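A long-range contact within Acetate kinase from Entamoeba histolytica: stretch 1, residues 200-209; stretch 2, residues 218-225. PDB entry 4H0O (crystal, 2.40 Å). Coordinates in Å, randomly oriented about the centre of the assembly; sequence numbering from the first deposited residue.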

# COMPACT_ATOMS: atom_id res chain seq x y z
N ASP B 200 0.46 30.21 -0.56
CA ASP B 200 -0.44 30.27 0.58
C ASP B 200 -0.60 28.86 1.17
O ASP B 200 -1.51 28.13 0.79
CB ASP B 200 -1.81 30.81 0.15
CG ASP B 200 -2.67 31.24 1.33
OD1 ASP B 200 -2.45 30.76 2.46
OD2 ASP B 200 -3.59 32.06 1.11
N VAL B 201 0.30 28.50 2.08
CA VAL B 201 0.31 27.16 2.68
C VAL B 201 -0.97 26.87 3.47
O VAL B 201 -1.51 25.76 3.41
CB VAL B 201 1.55 26.95 3.58
CG1 VAL B 201 1.42 25.69 4.40
CG2 VAL B 201 2.83 26.89 2.74
N SER B 202 -1.46 27.87 4.20
CA SER B 202 -2.64 27.71 5.05
C SER B 202 -3.93 27.39 4.30
O SER B 202 -4.93 27.03 4.92
CB SER B 202 -2.83 28.95 5.94
OG SER B 202 -2.46 30.13 5.26
N HIS B 203 -3.91 27.53 2.98
CA HIS B 203 -5.05 27.16 2.15
C HIS B 203 -4.56 26.37 0.95
O HIS B 203 -4.75 26.78 -0.20
CB HIS B 203 -5.83 28.40 1.71
CG HIS B 203 -6.35 29.22 2.84
ND1 HIS B 203 -7.51 28.92 3.52
CD2 HIS B 203 -5.86 30.34 3.43
CE1 HIS B 203 -7.72 29.81 4.47
NE2 HIS B 203 -6.73 30.69 4.43
N SER B 204 -3.91 25.25 1.22
CA SER B 204 -3.25 24.47 0.19
C SER B 204 -3.34 22.98 0.47
O SER B 204 -3.37 22.56 1.63
CB SER B 204 -1.77 24.87 0.10
OG SER B 204 -1.10 24.58 1.32
N LYS B 205 -3.40 22.19 -0.59
CA LYS B 205 -3.28 20.74 -0.49
C LYS B 205 -1.98 20.33 -1.16
O LYS B 205 -1.83 20.46 -2.37
CB LYS B 205 -4.48 20.05 -1.14
CG LYS B 205 -5.79 20.30 -0.41
CD LYS B 205 -6.98 19.76 -1.18
CE LYS B 205 -8.27 20.04 -0.44
NZ LYS B 205 -8.19 19.57 0.97
N ILE B 206 -1.04 19.86 -0.35
CA ILE B 206 0.31 19.59 -0.82
C ILE B 206 0.67 18.13 -0.62
O ILE B 206 0.38 17.55 0.44
CB ILE B 206 1.32 20.48 -0.07
CG1 ILE B 206 0.93 21.96 -0.19
CG2 ILE B 206 2.73 20.26 -0.58
CD1 ILE B 206 1.86 22.92 0.51
N ILE B 207 1.26 17.52 -1.65
CA ILE B 207 1.85 16.20 -1.51
C ILE B 207 3.36 16.35 -1.71
O ILE B 207 3.82 16.77 -2.77
CB ILE B 207 1.28 15.18 -2.52
CG1 ILE B 207 -0.19 14.88 -2.21
CG2 ILE B 207 2.09 13.89 -2.49
CD1 ILE B 207 -0.83 13.86 -3.14
N ALA B 208 4.12 16.02 -0.67
CA ALA B 208 5.57 16.12 -0.73
C ALA B 208 6.20 14.75 -0.88
O ALA B 208 5.76 13.78 -0.26
CB ALA B 208 6.10 16.81 0.51
N CYS B 209 7.25 14.66 -1.70
CA CYS B 209 7.95 13.40 -1.90
C CYS B 209 9.40 13.51 -1.45
O CYS B 209 10.23 14.15 -2.11
CB CYS B 209 7.89 12.99 -3.37
SG CYS B 209 6.23 12.95 -4.07
N CYS B 218 6.27 9.64 1.05
CA CYS B 218 5.42 10.74 0.62
C CYS B 218 4.57 11.21 1.79
O CYS B 218 4.26 10.43 2.69
CB CYS B 218 4.49 10.30 -0.51
SG CYS B 218 5.32 9.99 -2.08
N CYS B 219 4.19 12.48 1.77
CA CYS B 219 3.34 13.02 2.82
C CYS B 219 2.20 13.87 2.26
O CYS B 219 2.43 14.77 1.44
CB CYS B 219 4.17 13.84 3.80
SG CYS B 219 3.26 14.35 5.29
N GLY B 220 0.97 13.58 2.68
CA GLY B 220 -0.16 14.41 2.31
C GLY B 220 -0.30 15.52 3.33
O GLY B 220 -0.48 15.25 4.53
N ILE B 221 -0.23 16.77 2.88
CA ILE B 221 -0.22 17.91 3.78
C ILE B 221 -1.39 18.87 3.53
O ILE B 221 -1.52 19.44 2.44
CB ILE B 221 1.12 18.66 3.69
CG1 ILE B 221 2.26 17.72 4.08
CG2 ILE B 221 1.11 19.88 4.60
CD1 ILE B 221 3.64 18.24 3.73
N VAL B 222 -2.23 19.03 4.54
CA VAL B 222 -3.39 19.92 4.45
C VAL B 222 -3.18 21.14 5.33
O VAL B 222 -3.13 21.03 6.56
CB VAL B 222 -4.69 19.21 4.85
CG1 VAL B 222 -5.88 20.16 4.74
CG2 VAL B 222 -4.91 17.99 3.98
N ASN B 223 -3.04 22.31 4.70
CA ASN B 223 -2.85 23.57 5.41
C ASN B 223 -1.65 23.57 6.35
O ASN B 223 -1.72 24.09 7.47
CB ASN B 223 -4.14 23.98 6.14
CG ASN B 223 -5.33 24.08 5.21
OD1 ASN B 223 -5.17 24.18 3.99
ND2 ASN B 223 -6.53 24.08 5.78
N GLY B 224 -0.54 22.99 5.90
CA GLY B 224 0.70 23.01 6.65
C GLY B 224 0.90 21.84 7.60
O GLY B 224 1.94 21.74 8.25
N LYS B 225 -0.10 20.96 7.68
CA LYS B 225 -0.04 19.84 8.63
C LYS B 225 -0.13 18.48 7.95
O LYS B 225 -0.88 18.29 7.00
CB LYS B 225 -1.12 20.00 9.70
CG LYS B 225 -0.79 21.06 10.74
CD LYS B 225 -2.00 21.91 11.11
CE LYS B 225 -2.90 21.22 12.11
NZ LYS B 225 -4.03 22.10 12.52
O HOH W 1 -0.82 22.47 2.99

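The apolar centre of this contact lies on one face of a two-stranded antiparallel ladder, where Ile206, Ala208, Cys219 and Ile221 project together. Ile206 and Ile221 are paired directly, CB to CB at 4.2 Å, and their beta-branched side chains suit the extended backbone. The Ile221 side chain also reaches diagonally, its CD1 lying 4.3 Å from Ala208 CB; the small methyl of alanine leaves room for this approach. On the other face, Cys209 and Cys218 bring their SG atoms to 3.7 Å, too far apart for a disulfide, so the two sulfurs meet as apolar neighbours. Gly220 sits opposite Ile207 on that same face and offers no side chain to it.

The backbone holds these pairs in register. Ile206 N donates to Ile221 O at 2.9 Å, and Ile221 N returns a short bond to Ile206 O at 2.6 Å. Two residues further along, at the next hydrogen-bonded pair, Ala208 N to Cys219 O measures 3.0 Å and Cys219 N to Ala208 O 2.9 Å. Between these two pairs, Ile207 CA approaches Cys219 O at 3.3 Å in a CA-H...O contact.

Toward the polar edge, Asn223 takes over. Its N donates to Ser204 O at 3.1 Å, while its side-chain OD1 accepts from Ser204 N at 3.2 Å, so one residue satisfies both backbone groups of the serine. Asn223 and Gly224 occupy the middle of a type I' turn, whose positive phi angles both residue types tolerate well. A CB on Gly224 would crowd Val201 CG1 and its own preceding carbonyl. Ser204 OG makes a very short bond, 2.4 Å, to Val201 O. Finally, a water donates to Ser204 OG at 2.7 Å and accepts from Gly224 N at 3.0 Å, linking the loop to the turn.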